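Local coordinates for NADH:ubiquinone oxidoreductase, Na translocating, C subunit (Parabacteroides distasonis, PDB 3LWX), which is the C subunit of a bacterial membrane complex and carries a domain of the FMN-binding family, at residues 84-89 and 99-104; 116-121 and 128-133. All coordinates share one frame; numbering follows the deposited sequence. Where two conformers were deposited one is given.

Interaction 1 (84-89 and 99-104); sequences KYIMAL and WGYISV
The carbonyl oxygen of Gly-100 is gripped twice: Leu-89 N donates to it over 2.9 Å, and a water gives it a second bond. The same water donates to Leu-89 O at 2.8 Å, so it ties together the two acceptors of one hydrogen-bonded pair. The return bond, from Gly-100 N to Leu-89 O, is longer at 3.2 Å. Both N-H groups approach from above the carbonyl planes, by 44° at Gly-100 O and 50° at Leu-89 O. Further along, the pairs Met-87 with Ile-102 and Tyr-85 with Val-104 carry two bonds each, while CA-H groups of Ser-103 and Tyr-101 lean on the carbonyl oxygens of Tyr-85 and Met-87.

On the face with Leu-89, that side chain lies across the bare backbone of Gly-100, its CB 3.5 Å from Gly-100 O. Selenomethionine Met-87 bends at its last torsion (chi3 -76°), setting CE against Val-104, 3.8 Å from CG1 and almost as near CG2. Helix 174-196 covers this face through Tyr-191 on Met-87 and Ser-187 on Leu-89. On the other face, the Tyr-101 ring reaches Ala-88, its CE1 3.8 Å from the Ala-88 CB, while its own CB rests against CG2 of Ile-86. Ile-86 CG1 in turn meets Ser-103 CB at 3.8 Å. Helix 4-23 packs here on Ile-86 and Tyr-101, and the Ser-103 hydroxyl bonds to Ser-23 O. At the far end, Lys-84 sends its ammonium to Asp-105 in a salt bridge. The whole is an antiparallel beta hairpin of strands 82-92 and 97-104, set inside a six-stranded sheet between strands 71-79 and 111-118 and sandwiched by helices.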
ATOM      1  N   LYS A  84      -6.314 -11.900   0.921  1.00  7.66           N
ATOM      2  CA  LYS A  84      -5.203 -11.018   0.566  1.00  6.97           C
ATOM      3  C   LYS A  84      -5.217  -9.918   1.623  1.00  7.05           C
ATOM      4  O   LYS A  84      -6.284  -9.368   1.916  1.00  8.28           O
ATOM      5  CB  LYS A  84      -5.333 -10.392  -0.824  1.00  7.50           C
ATOM      6  CG  LYS A  84      -5.528 -11.382  -1.953  1.00  8.78           C
ATOM      7  CD  LYS A  84      -4.337 -12.297  -2.154  1.00  8.43           C
ATOM      8  CE  LYS A  84      -4.530 -13.174  -3.383  1.00  9.82           C
ATOM      9  NZ  LYS A  84      -3.452 -14.179  -3.520  1.00 10.85           N
ATOM     10  N   TYR A  85      -4.053  -9.591   2.174  1.00  6.29           N
ATOM     11  CA  TYR A  85      -3.950  -8.580   3.218  1.00  6.12           C
ATOM     12  C   TYR A  85      -3.379  -7.304   2.615  1.00  5.96           C
ATOM     13  O   TYR A  85      -2.253  -7.309   2.117  1.00  6.96           O
ATOM     14  CB  TYR A  85      -3.074  -9.073   4.366  1.00  7.00           C
ATOM     15  CG  TYR A  85      -3.576 -10.359   4.982  1.00  7.06           C
ATOM     16  CD1 TYR A  85      -4.515 -10.346   6.011  1.00  7.75           C
ATOM     17  CD2 TYR A  85      -3.120 -11.589   4.539  1.00  7.89           C
ATOM     18  CE1 TYR A  85      -4.978 -11.522   6.568  1.00  7.78           C
ATOM     19  CE2 TYR A  85      -3.573 -12.783   5.107  1.00  8.62           C
ATOM     20  CZ  TYR A  85      -4.509 -12.732   6.117  1.00  8.32           C
ATOM     21  OH  TYR A  85      -4.952 -13.907   6.695  1.00  9.41           O
ATOM     22  N   ILE A  86      -4.155  -6.230   2.688  1.00  6.10           N
ATOM     23  CA  ILE A  86      -3.800  -4.943   2.101  1.00  6.01           C
ATOM     24  C   ILE A  86      -3.411  -3.993   3.232  1.00  6.05           C
ATOM     25  O   ILE A  86      -4.154  -3.830   4.218  1.00  7.02           O
ATOM     26  CB  ILE A  86      -4.976  -4.334   1.325  1.00  6.38           C
ATOM     27  CG1 ILE A  86      -5.527  -5.304   0.285  1.00  6.80           C
ATOM     28  CG2 ILE A  86      -4.569  -3.013   0.651  1.00  7.90           C
ATOM     29  CD1 ILE A  86      -6.902  -4.938  -0.240  1.00 10.24           C
HETATM   30  N   MSE A  87      -2.233  -3.382   3.100  1.00  6.01           N
HETATM   31  CA  MSE A  87      -1.621  -2.515   4.083  1.00  6.11           C
HETATM   32  C   MSE A  87      -1.389  -1.141   3.481  1.00  5.93           C
HETATM   33  O   MSE A  87      -1.182  -1.006   2.276  1.00  6.42           O
HETATM   34  CB  MSE A  87      -0.302  -3.143   4.540  1.00  6.33           C
HETATM   35  CG  MSE A  87      -0.513  -4.439   5.288  1.00  7.79           C
HETATM   36 SE   MSE A  87       1.048  -5.436   5.694  0.75  9.85          SE
HETATM   37  CE  MSE A  87       1.366  -6.174   3.942  1.00  9.48           C
ATOM     38  N   ALA A  88      -1.474  -0.132   4.337  1.00  6.40           N
ATOM     39  CA  ALA A  88      -1.377   1.266   3.936  1.00  6.72           C
ATOM     40  C   ALA A  88       0.029   1.815   4.148  1.00  6.78           C
ATOM     41  O   ALA A  88       0.634   1.626   5.211  1.00  8.42           O
ATOM     42  CB  ALA A  88      -2.398   2.098   4.688  1.00  7.72           C
ATOM     43  N   LEU A  89       0.511   2.539   3.154  1.00  6.72           N
ATOM     44  CA  LEU A  89       1.821   3.139   3.128  1.00  6.48           C
ATOM     45  C   LEU A  89       1.745   4.658   3.202  1.00  6.69           C
ATOM     46  O   LEU A  89       0.814   5.285   2.683  1.00  7.12           O
ATOM     47  CB  LEU A  89       2.518   2.794   1.817  1.00  7.01           C
ATOM     48  CG  LEU A  89       2.533   1.310   1.447  1.00  7.31           C
ATOM     49  CD1 LEU A  89       3.138   1.144   0.065  1.00  9.24           C
ATOM     50  CD2 LEU A  89       3.272   0.488   2.486  1.00  8.72           C
ATOM     51  N   TRP A  99       2.180   8.155  -0.689  1.00  6.69           N
ATOM     52  CA  TRP A  99       1.379   7.168   0.026  1.00  6.23           C
ATOM     53  C   TRP A  99       1.115   6.010  -0.926  1.00  6.28           C
ATOM     54  O   TRP A  99       1.582   5.999  -2.062  1.00  6.79           O
ATOM     55  CB  TRP A  99       0.091   7.755   0.598  1.00  7.02           C
ATOM     56  CG  TRP A  99      -0.895   8.331  -0.379  1.00  7.84           C
ATOM     57  CD1 TRP A  99      -2.000   7.718  -0.874  1.00  8.56           C
ATOM     58  CD2 TRP A  99      -0.902   9.653  -0.920  1.00  8.28           C
ATOM     59  NE1 TRP A  99      -2.685   8.561  -1.696  1.00 10.12           N
ATOM     60  CE2 TRP A  99      -2.034   9.760  -1.743  1.00  9.71           C
ATOM     61  CE3 TRP A  99      -0.062  10.767  -0.776  1.00  9.09           C
ATOM     62  CZ2 TRP A  99      -2.340  10.931  -2.448  1.00 11.85           C
ATOM     63  CZ3 TRP A  99      -0.365  11.924  -1.479  1.00 11.02           C
ATOM     64  CH2 TRP A  99      -1.487  11.997  -2.303  1.00 12.83           C
ATOM     65  N   GLY A 100       0.361   5.009  -0.482  1.00  6.55           N
ATOM     66  CA  GLY A 100       0.058   3.889  -1.326  1.00  6.90           C
ATOM     67  C   GLY A 100      -0.523   2.743  -0.534  1.00  6.14           C
ATOM     68  O   GLY A 100      -0.826   2.882   0.659  1.00  6.03           O
ATOM     69  N   TYR A 101      -0.683   1.628  -1.220  1.00  6.27           N
ATOM     70  CA  TYR A 101      -1.184   0.391  -0.627  1.00  6.52           C
ATOM     71  C   TYR A 101      -0.411  -0.770  -1.222  1.00  6.01           C
ATOM     72  O   TYR A 101      -0.046  -0.737  -2.403  1.00  7.07           O
ATOM     73  CB  TYR A 101      -2.693   0.202  -0.901  1.00  6.82           C
ATOM     74  CG  TYR A 101      -3.487   1.318  -0.296  1.00  7.01           C
ATOM     75  CD1 TYR A 101      -3.901   1.265   1.029  1.00  6.92           C
ATOM     76  CD2 TYR A 101      -3.737   2.481  -1.017  1.00  7.45           C
ATOM     77  CE1 TYR A 101      -4.559   2.340   1.612  1.00  7.70           C
ATOM     78  CE2 TYR A 101      -4.409   3.554  -0.446  1.00  8.19           C
ATOM     79  CZ  TYR A 101      -4.797   3.488   0.882  1.00  7.08           C
ATOM     80  OH  TYR A 101      -5.431   4.543   1.487  1.00  9.32           O
ATOM     81  N   ILE A 102      -0.191  -1.799  -0.422  1.00  6.15           N
ATOM     82  CA  ILE A 102       0.458  -2.997  -0.914  0.80  6.56           C
ATOM     83  C   ILE A 102      -0.262  -4.199  -0.320  1.00  5.82           C
ATOM     84  O   ILE A 102      -0.638  -4.183   0.856  1.00  6.82           O
ATOM     85  CB  ILE A 102       1.972  -2.964  -0.628  0.80  7.39           C
ATOM     86  CG1 ILE A 102       2.721  -4.060  -1.386  0.80  6.44           C
ATOM     87  CG2 ILE A 102       2.243  -3.050   0.847  0.80  8.47           C
ATOM     88  CD1 ILE A 102       4.213  -3.830  -1.358  0.80  8.79           C
ATOM     89  N   SER A 103      -0.491  -5.206  -1.155  1.00  5.90           N
ATOM     90  CA  SER A 103      -1.192  -6.393  -0.702  1.00  6.16           C
ATOM     91  C   SER A 103      -0.259  -7.593  -0.741  1.00  5.86           C
ATOM     92  O   SER A 103       0.631  -7.685  -1.596  1.00  6.63           O
ATOM     93  CB  SER A 103      -2.444  -6.676  -1.550  1.00  6.75           C
ATOM     94  OG  SER A 103      -2.112  -7.071  -2.863  1.00  7.40           O
ATOM     95  N   VAL A 104      -0.498  -8.524   0.177  1.00  6.17           N
ATOM     96  CA  VAL A 104       0.211  -9.780   0.208  1.00  6.19           C
ATOM     97  C   VAL A 104      -0.768 -10.953   0.154  1.00  6.67           C
ATOM     98  O   VAL A 104      -1.945 -10.845   0.523  1.00  7.21           O
ATOM     99  CB  VAL A 104       1.141  -9.921   1.448  1.00  6.72           C
ATOM    100  CG1 VAL A 104       2.278  -8.898   1.397  1.00  7.66           C
ATOM    101  CG2 VAL A 104       0.376  -9.793   2.766  1.00  8.20           C
TER
HETATM  102  O   HOH W   1      -1.945   4.999   2.325  1.00  7.89           O

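Interaction 2 (116-121 and 128-133)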
ATOM      1  N   PHE A 116       0.932   3.199  -5.798  1.00  6.09           N
ATOM      2  CA  PHE A 116       1.635   4.314  -5.180  1.00  6.11           C
ATOM      3  C   PHE A 116       1.063   5.631  -5.678  1.00  6.88           C
ATOM      4  O   PHE A 116       0.794   5.782  -6.874  1.00  7.82           O
ATOM      5  CB  PHE A 116       3.144   4.253  -5.469  1.00  6.86           C
ATOM      6  CG  PHE A 116       3.785   2.960  -5.031  1.00  6.76           C
ATOM      7  CD1 PHE A 116       4.116   2.739  -3.709  1.00  8.81           C
ATOM      8  CD2 PHE A 116       4.031   1.954  -5.935  1.00  8.11           C
ATOM      9  CE1 PHE A 116       4.683   1.548  -3.301  1.00  8.91           C
ATOM     10  CE2 PHE A 116       4.590   0.757  -5.526  1.00  9.12           C
ATOM     11  CZ  PHE A 116       4.913   0.564  -4.219  1.00  8.15           C
ATOM     12  N   SER A 117       1.002   6.588  -4.761  1.00  6.95           N
ATOM     13  CA  SER A 117       0.466   7.902  -5.015  1.00  7.15           C
ATOM     14  C   SER A 117       1.382   8.979  -4.446  1.00  7.45           C
ATOM     15  O   SER A 117       2.263   8.719  -3.628  1.00  7.51           O
ATOM     16  CB  SER A 117      -0.917   8.053  -4.390  1.00  8.08           C
ATOM     17  OG  SER A 117      -1.857   7.186  -4.998  1.00  8.74           O
ATOM     18  N   HIS A 118       1.138  10.216  -4.862  1.00  7.81           N
ATOM     19  CA  HIS A 118       1.955  11.334  -4.421  1.00  7.85           C
ATOM     20  C   HIS A 118       1.193  12.635  -4.580  1.00  8.72           C
ATOM     21  O   HIS A 118       0.255  12.752  -5.371  1.00  9.55           O
ATOM     22  CB  HIS A 118       3.251  11.410  -5.231  1.00  7.83           C
ATOM     23  CG  HIS A 118       3.003  11.601  -6.687  1.00  8.15           C
ATOM     24  ND1 HIS A 118       2.943  12.848  -7.273  1.00  8.72           N
ATOM     25  CD2 HIS A 118       2.667  10.704  -7.649  1.00  9.52           C
ATOM     26  CE1 HIS A 118       2.623  12.700  -8.544  1.00  9.25           C
ATOM     27  NE2 HIS A 118       2.440  11.412  -8.799  1.00 10.28           N
ATOM     28  N   GLN A 119       1.632  13.622  -3.823  1.00  8.97           N
ATOM     29  CA  GLN A 119       1.028  14.950  -3.835  0.67 10.70           C
ATOM     30  C   GLN A 119       1.513  15.842  -4.955  1.00 10.65           C
ATOM     31  O   GLN A 119       0.729  16.583  -5.535  1.00 12.85           O
ATOM     32  CB  GLN A 119       1.331  15.630  -2.495  0.67 12.08           C
ATOM     33  CG  GLN A 119       0.758  17.047  -2.287  0.67 15.32           C
ATOM     34  CD  GLN A 119       1.622  18.227  -2.789  0.67 20.02           C
ATOM     35  OE1 GLN A 119       1.092  19.313  -3.030  0.67 28.29           O
ATOM     36  NE2 GLN A 119       2.935  18.029  -2.921  0.67 21.44           N
ATOM     37  N   GLY A 120       2.811  15.811  -5.224  1.00  9.93           N
ATOM     38  CA  GLY A 120       3.390  16.758  -6.166  1.00 10.85           C
ATOM     39  C   GLY A 120       4.683  16.359  -6.823  1.00  8.90           C
ATOM     40  O   GLY A 120       5.505  17.225  -7.139  1.00  9.52           O
ATOM     41  N   GLU A 121       4.865  15.058  -7.051  1.00  8.20           N
ATOM     42  CA  GLU A 121       6.069  14.614  -7.763  1.00  7.41           C
ATOM     43  C   GLU A 121       5.975  14.974  -9.250  1.00  7.71           C
ATOM     44  O   GLU A 121       4.897  15.219  -9.786  1.00  8.49           O
ATOM     45  CB  GLU A 121       6.360  13.133  -7.534  1.00  7.19           C
ATOM     46  CG  GLU A 121       6.518  12.753  -6.050  1.00  7.28           C
ATOM     47  CD  GLU A 121       7.630  13.507  -5.355  1.00  7.34           C
ATOM     48  OE1 GLU A 121       8.815  13.155  -5.575  1.00  8.84           O
ATOM     49  OE2 GLU A 121       7.322  14.425  -4.555  1.00  9.14           O
ATOM     50  N   GLU A 128       6.352   8.924 -11.899  1.00  7.35           N
ATOM     51  CA  GLU A 128       6.260   7.616 -12.542  1.00  7.90           C
ATOM     52  C   GLU A 128       6.007   6.484 -11.555  1.00  7.19           C
ATOM     53  O   GLU A 128       5.647   5.390 -11.981  1.00  7.71           O
ATOM     54  CB  GLU A 128       7.532   7.342 -13.342  1.00  9.74           C
ATOM     55  CG  GLU A 128       7.659   8.215 -14.570  1.00 12.80           C
ATOM     56  CD  GLU A 128       6.798   7.705 -15.697  1.00 14.65           C
ATOM     57  OE1 GLU A 128       7.161   6.676 -16.294  1.00 24.73           O
ATOM     58  OE2 GLU A 128       5.757   8.310 -15.987  1.00 15.84           O
ATOM     59  N   ILE A 129       6.144   6.736 -10.257  1.00  6.93           N
ATOM     60  CA  ILE A 129       5.826   5.695  -9.281  1.00  6.67           C
ATOM     61  C   ILE A 129       4.358   5.276  -9.338  1.00  6.90           C
ATOM     62  O   ILE A 129       4.010   4.196  -8.889  1.00  7.32           O
ATOM     63  CB  ILE A 129       6.209   6.065  -7.817  1.00  7.09           C
ATOM     64  CG1 ILE A 129       5.366   7.234  -7.286  1.00  7.94           C
ATOM     65  CG2 ILE A 129       7.719   6.333  -7.724  1.00  8.59           C
ATOM     66  CD1 ILE A 129       5.605   7.548  -5.827  1.00  9.19           C
ATOM     67  N   SER A 130       3.498   6.157  -9.842  1.00  6.71           N
ATOM     68  CA  SER A 130       2.070   5.881  -9.931  1.00  7.49           C
ATOM     69  C   SER A 130       1.661   5.059 -11.146  1.00  8.14           C
ATOM     70  O   SER A 130       0.486   4.771 -11.314  1.00 10.51           O
ATOM     71  CB  SER A 130       1.268   7.184  -9.893  1.00  7.96           C
ATOM     72  OG  SER A 130       1.407   7.826  -8.647  1.00  9.15           O
ATOM     73  N   LYS A 131       2.621   4.637 -11.952  1.00  7.97           N
ATOM     74  CA  LYS A 131       2.351   3.890 -13.172  0.80  8.71           C
ATOM     75  C   LYS A 131       2.577   2.398 -12.972  1.00  7.87           C
ATOM     76  O   LYS A 131       3.475   1.985 -12.224  1.00  8.06           O
ATOM     77  CB  LYS A 131       3.284   4.361 -14.293  0.80 10.55           C
ATOM     78  CG  LYS A 131       3.283   5.847 -14.577  0.80 15.08           C
ATOM     79  CD  LYS A 131       1.985   6.344 -15.167  0.80 19.80           C
ATOM     80  CE  LYS A 131       1.739   5.755 -16.546  0.80 22.73           C
ATOM     81  N   PRO A 132       1.810   1.558 -13.687  1.00  8.55           N
ATOM     82  CA  PRO A 132       1.996   0.106 -13.560  1.00  9.62           C
ATOM     83  C   PRO A 132       3.397  -0.380 -13.901  1.00  9.43           C
ATOM     84  O   PRO A 132       3.839  -1.387 -13.336  1.00 10.19           O
ATOM     85  CB  PRO A 132       0.961  -0.475 -14.531  1.00 11.77           C
ATOM     86  CG  PRO A 132      -0.054   0.560 -14.689  1.00 12.58           C
ATOM     87  CD  PRO A 132       0.597   1.894 -14.461  1.00  9.85           C
ATOM     88  N   VAL A 133       4.109   0.274 -14.812  1.00  9.87           N
ATOM     89  CA  VAL A 133       5.459  -0.196 -15.132  0.50 11.23           C
ATOM     90  C   VAL A 133       6.315  -0.234 -13.858  1.00 10.33           C
ATOM     91  O   VAL A 133       7.183  -1.101 -13.719  1.00 11.81           O
ATOM     92  CB  VAL A 133       6.113   0.636 -16.266  0.50 13.00           C
ATOM     93  CG1 VAL A 133       6.339   2.068 -15.835  0.50 13.87           C
ATOM     94  CG2 VAL A 133       7.418  -0.010 -16.715  0.50 14.87           C
TER
HETATM   95  O   HOH W   2       1.585   2.714  -8.587  1.00  8.04           O
HETATM   96  O   HOH W   3      -0.455   9.838  -7.544  0.50 11.20           O
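A short polar seam, partly buried, joins the end of the outermost strand 111-118 to the 3-10 turn that leads into helix 132-135. Its direct bond runs from Ser-130 OG to Phe-116 O, 2.8 Å long, with the hydroxyl tilted 34° from the carbonyl plane. Ser-130 CA adds a CA-H...O contact to the same oxygen, which therefore has two groups of one residue leaning on it. Two waters extend the seam: one takes the Phe-116 N-H and donates to Ile-129 O, the other takes the His-118 N-H and donates to Ser-130 OG at 3.0 Å. In this FMN-binding-family domain the outer edge of the six-stranded antiparallel sheet is thus met here by a turn and waters. Beside the polar groups, Ile-129 lays CD1 against Phe-116 CB at 4.1 Å, and its carbonyl oxygen sits at the edge of the Phe-116 ring. That ring also meets the rings of Phe-134 and Phe-138 and the side chain of Val-180. The edge of the His-118 ring faces the turn, CD2 3.3 Å from Ser-130 OG. Its ND1 accepts Glu-121 N over 2.9 Å, with the Glu-121 nitrogen 33° out of the ring plane, a bond within the loop that follows the strand. The Glu-121 carboxylate bonds to Thr-176 OG1 and to the backbone nitrogens of Leu-94 and Trp-95.

How the interactions relate
Both interactions reach the same antiparallel sheet, with centres 15 Å apart, but interaction 2 does so through one segment only. Interaction 1 is core: six-residue parts of two neighbouring strands, about 3 Å (centre to centre) from the centre of the chain, paired by direct backbone bonds and apolar side chains, burying 608 Å². The centre of interaction 2 lies about 12 Å from that of the chain; it is partly buried, covers 241 Å², and replaces strand pairing with one serine hydroxyl and bridging waters. They join where strand 97-104 meets strand 111-118: Trp-99 O and Ser-117 N are probably hydrogen-bonded at 2.8 Å, and Leu-89 CD1 packs on Phe-116 CE1. Met-183 of helix 174-196 touches both Leu-89 and Phe-116.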